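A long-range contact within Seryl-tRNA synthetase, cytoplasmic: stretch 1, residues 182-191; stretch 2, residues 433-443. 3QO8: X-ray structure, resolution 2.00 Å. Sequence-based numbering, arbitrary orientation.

Stretch 1 (182-191) NYGVFLNQAL
Stretch 2 433-443: KYIPGEPEFIP

Stretch 1 is a loop residue, N182, followed by a regular helix from Y183 through L191 that runs on beyond the segment. N182, at phi/psi 51/-123, occupies the N-cap position without a capping bond from its side chain. Its carbonyl receives the first helical bond, F186 N to N182 O at 3.2 Å, and each later step repeats the i to i-4 pattern, as in L187 N to Y183 O at 2.8 Å. In stretch 2, Y434 lies at phi/psi -94/0; I435 (-118/131) and P436 (-55/130) are extended and lead into a type II turn from I435 to E438, closed by E438 N to I435 O at 2.8 Å. E438 lies at 38/57, and the stretch ends as a strand at F441-P443. G437 sits at phi/psi 88/-9, where a CB would be jammed against the carbonyl O of P436, so glycine answers a demand of the turn itself.

The register is set by three CA-CA pairs: A190 to Y434 at 5.0 Å, F186 to I435 at 5.9 Å, and Y183 to I442 at 8.4 Å; the two stretches run in opposite senses. The chain of stretch 2 therefore comes nearest at A190 and stands off at Y183, where a large ring fills the gap. No direct hydrogen bond crosses the contact; 462 Å² is buried, both sides summed, and packing plus two bridging waters join the segments. F186, L187, A190, I435 and I442 are buried, which suits their apolar side chains.

At the tight end the small residue pays off. A190 CA lies 3.7 Å from Y434 CB, and the two CB atoms are 3.8 Å apart. Y434, chi1 m and chi2 -85°, starts toward the helix, but its end leads away, with A190 O over one face of its ring.

I435 is the central plug, with chi1 m and chi2 t. Its CA-to-CB bond points sideways, yet the branched side chain reaches four helix residues: CG1 lies 4.0 Å from A190 CB, CD1 is 4.1 Å from L187 CD2, and CG2 is 4.1 Å from F186 CB and 4.0 Å from Y183 CE2, near the plane of the tyrosine ring at its edge. L187, chi1 m and chi2 t, points away at CB but brings its end back, so that CD2 meets I435 CD1.

Two aromatic rings, both chi1 m, with chi2 107° for Y183 and -36° for F186, receive aliphatic groups on a face. P436 covers F186: its CD is 3.8 Å from the centroid of the F186 ring, 12° off the normal, while its CG approaches F186 CE1 to 3.7 Å. I442, chi1 p and chi2 t, does the same for Y183, placing CG2 3.8 Å from the Y183 ring centroid, 9° off the normal, with CD1 3.6 Å from Y183 CB. P439 CG adds an oblique contact with Y183 CE2 at 4.0 Å.

Water completes the polar links. One water lies 2.7 Å from Y183 OH and donates to P436 O at 2.8 Å, so the tyrosine combines an apolar ring with a polar tip. The other donates to both F186 O and Y434 O, each 2.7 Å from the water oxygen, joining the two backbones.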

# COMPACT_ATOMS: atom_id res chain seq x y z
N ASN A 182 -11.07 -13.54 -8.56
CA ASN A 182 -11.43 -13.91 -9.92
C ASN A 182 -11.55 -12.67 -10.80
O ASN A 182 -10.61 -11.87 -10.91
CB ASN A 182 -12.77 -14.66 -9.94
CG ASN A 182 -12.70 -16.00 -9.25
OD1 ASN A 182 -11.81 -16.79 -9.53
ND2 ASN A 182 -13.65 -16.27 -8.34
N TYR A 183 -12.71 -12.50 -11.43
CA TYR A 183 -12.88 -11.38 -12.35
C TYR A 183 -12.89 -10.02 -11.67
O TYR A 183 -12.75 -8.99 -12.34
CB TYR A 183 -14.12 -11.58 -13.24
CG TYR A 183 -13.92 -12.64 -14.29
CD1 TYR A 183 -14.54 -13.88 -14.17
CD2 TYR A 183 -13.08 -12.43 -15.37
CE1 TYR A 183 -14.34 -14.87 -15.13
CE2 TYR A 183 -12.86 -13.41 -16.32
CZ TYR A 183 -13.50 -14.62 -16.20
OH TYR A 183 -13.29 -15.59 -17.15
N GLY A 184 -13.08 -10.01 -10.36
CA GLY A 184 -12.90 -8.79 -9.59
C GLY A 184 -11.47 -8.29 -9.75
O GLY A 184 -11.26 -7.10 -9.96
N VAL A 185 -10.51 -9.20 -9.64
CA VAL A 185 -9.10 -8.85 -9.83
C VAL A 185 -8.86 -8.44 -11.27
O VAL A 185 -8.23 -7.42 -11.52
CB VAL A 185 -8.15 -10.02 -9.48
CG1 VAL A 185 -6.67 -9.59 -9.69
CG2 VAL A 185 -8.38 -10.52 -8.03
N PHE A 186 -9.37 -9.23 -12.22
CA PHE A 186 -9.12 -8.97 -13.64
C PHE A 186 -9.71 -7.63 -14.11
O PHE A 186 -9.10 -6.91 -14.90
CB PHE A 186 -9.66 -10.10 -14.51
CG PHE A 186 -8.84 -11.38 -14.45
CD1 PHE A 186 -7.47 -11.34 -14.34
CD2 PHE A 186 -9.47 -12.62 -14.51
CE1 PHE A 186 -6.71 -12.51 -14.30
CE2 PHE A 186 -8.72 -13.80 -14.47
CZ PHE A 186 -7.35 -13.74 -14.36
N LEU A 187 -10.88 -7.28 -13.60
CA LEU A 187 -11.49 -6.01 -13.97
C LEU A 187 -10.70 -4.83 -13.40
O LEU A 187 -10.56 -3.81 -14.05
CB LEU A 187 -12.94 -5.92 -13.47
CG LEU A 187 -13.97 -6.64 -14.35
CD1 LEU A 187 -15.26 -6.88 -13.60
CD2 LEU A 187 -14.20 -5.86 -15.64
N ASN A 188 -10.25 -4.97 -12.16
CA ASN A 188 -9.44 -3.92 -11.55
C ASN A 188 -8.16 -3.68 -12.35
O ASN A 188 -7.83 -2.55 -12.69
CB ASN A 188 -9.13 -4.25 -10.10
CG ASN A 188 -8.80 -3.02 -9.29
OD1 ASN A 188 -9.62 -2.09 -9.17
ND2 ASN A 188 -7.63 -3.01 -8.69
N GLN A 189 -7.45 -4.76 -12.68
CA GLN A 189 -6.25 -4.66 -13.51
C GLN A 189 -6.56 -4.10 -14.90
O GLN A 189 -5.78 -3.31 -15.44
CB GLN A 189 -5.55 -6.03 -13.61
CG GLN A 189 -4.84 -6.44 -12.32
CD GLN A 189 -3.74 -5.46 -11.94
OE1 GLN A 189 -3.71 -4.92 -10.84
NE2 GLN A 189 -2.82 -5.24 -12.86
N ALA A 190 -7.68 -4.52 -15.47
CA ALA A 190 -8.10 -4.02 -16.77
C ALA A 190 -8.21 -2.51 -16.73
O ALA A 190 -7.71 -1.82 -17.61
CB ALA A 190 -9.46 -4.67 -17.21
N LEU A 191 -8.89 -1.97 -15.72
CA LEU A 191 -9.04 -0.52 -15.62
C LEU A 191 -7.71 0.20 -15.42
O LEU A 191 -7.46 1.25 -16.01
CB LEU A 191 -10.01 -0.14 -14.49
CG LEU A 191 -11.47 -0.34 -14.91
CD1 LEU A 191 -12.35 -0.37 -13.70
CD2 LEU A 191 -11.88 0.77 -15.88
N LYS A 433 -9.74 -6.78 -24.01
CA LYS A 433 -8.41 -7.18 -24.42
C LYS A 433 -7.46 -7.24 -23.23
O LYS A 433 -6.38 -7.82 -23.33
CB LYS A 433 -7.85 -6.24 -25.50
CG LYS A 433 -7.44 -4.87 -24.99
CD LYS A 433 -6.88 -3.99 -26.10
CE LYS A 433 -5.43 -3.59 -25.81
NZ LYS A 433 -4.48 -4.75 -25.81
N TYR A 434 -7.87 -6.66 -22.10
CA TYR A 434 -7.01 -6.62 -20.90
C TYR A 434 -7.29 -7.79 -19.95
O TYR A 434 -6.65 -7.91 -18.91
CB TYR A 434 -7.16 -5.28 -20.16
CG TYR A 434 -6.72 -4.09 -20.97
CD1 TYR A 434 -5.38 -3.71 -21.00
CD2 TYR A 434 -7.62 -3.36 -21.72
CE1 TYR A 434 -4.95 -2.62 -21.75
CE2 TYR A 434 -7.21 -2.27 -22.48
CZ TYR A 434 -5.87 -1.91 -22.48
OH TYR A 434 -5.46 -0.83 -23.22
N ILE A 435 -8.23 -8.64 -20.33
CA ILE A 435 -8.66 -9.74 -19.48
C ILE A 435 -8.37 -11.07 -20.18
O ILE A 435 -8.70 -11.24 -21.36
CB ILE A 435 -10.17 -9.62 -19.18
CG1 ILE A 435 -10.44 -8.32 -18.40
CG2 ILE A 435 -10.68 -10.86 -18.43
CD1 ILE A 435 -11.96 -8.01 -18.26
N PRO A 436 -7.74 -12.01 -19.46
CA PRO A 436 -7.44 -13.31 -20.06
C PRO A 436 -8.69 -13.97 -20.63
O PRO A 436 -9.71 -14.05 -19.95
CB PRO A 436 -6.91 -14.12 -18.87
CG PRO A 436 -6.36 -13.09 -17.92
CD PRO A 436 -7.31 -11.91 -18.06
N GLY A 437 -8.62 -14.43 -21.87
CA GLY A 437 -9.76 -15.03 -22.53
C GLY A 437 -10.62 -14.01 -23.25
O GLY A 437 -11.53 -14.38 -23.99
N GLU A 438 -10.32 -12.73 -23.04
CA GLU A 438 -11.13 -11.65 -23.60
C GLU A 438 -12.62 -12.01 -23.57
O GLU A 438 -13.29 -12.00 -24.60
CB GLU A 438 -10.69 -11.34 -25.03
CG GLU A 438 -9.19 -11.07 -25.16
CD GLU A 438 -8.78 -10.63 -26.55
OE1 GLU A 438 -9.65 -10.50 -27.43
OE2 GLU A 438 -7.57 -10.40 -26.76
N PRO A 439 -13.15 -12.31 -22.38
CA PRO A 439 -14.57 -12.66 -22.29
C PRO A 439 -15.45 -11.47 -22.69
O PRO A 439 -15.10 -10.33 -22.43
CB PRO A 439 -14.77 -12.99 -20.81
CG PRO A 439 -13.68 -12.23 -20.10
CD PRO A 439 -12.50 -12.27 -21.05
N GLU A 440 -16.60 -11.74 -23.31
CA GLU A 440 -17.54 -10.68 -23.62
C GLU A 440 -18.60 -10.59 -22.52
O GLU A 440 -19.34 -9.61 -22.43
CB GLU A 440 -18.22 -10.95 -24.97
CG GLU A 440 -17.25 -11.04 -26.15
CD GLU A 440 -17.94 -11.54 -27.41
OE1 GLU A 440 -19.01 -12.16 -27.28
OE2 GLU A 440 -17.41 -11.31 -28.52
N PHE A 441 -18.67 -11.64 -21.71
CA PHE A 441 -19.74 -11.79 -20.73
C PHE A 441 -19.25 -12.77 -19.68
O PHE A 441 -18.57 -13.73 -20.01
CB PHE A 441 -20.99 -12.36 -21.41
CG PHE A 441 -22.05 -12.86 -20.45
CD1 PHE A 441 -23.00 -11.99 -19.90
CD2 PHE A 441 -22.12 -14.20 -20.11
CE1 PHE A 441 -23.98 -12.46 -19.03
CE2 PHE A 441 -23.10 -14.68 -19.24
CZ PHE A 441 -24.03 -13.81 -18.70
N ILE A 442 -19.58 -12.52 -18.42
CA ILE A 442 -19.28 -13.48 -17.37
C ILE A 442 -20.53 -13.78 -16.55
O ILE A 442 -21.27 -12.86 -16.18
CB ILE A 442 -18.11 -13.01 -16.48
CG1 ILE A 442 -18.42 -11.70 -15.77
CG2 ILE A 442 -16.82 -12.87 -17.32
CD1 ILE A 442 -17.31 -11.24 -14.78
N PRO A 443 -20.80 -15.07 -16.30
CA PRO A 443 -22.05 -15.47 -15.66
C PRO A 443 -22.08 -15.26 -14.16
O PRO A 443 -21.04 -15.31 -13.51
CB PRO A 443 -22.13 -16.97 -15.97
CG PRO A 443 -20.69 -17.39 -16.08
CD PRO A 443 -19.99 -16.22 -16.73
O HOH W 1 -11.92 -15.63 -19.46
O HOH W 2 -7.14 -8.17 -16.26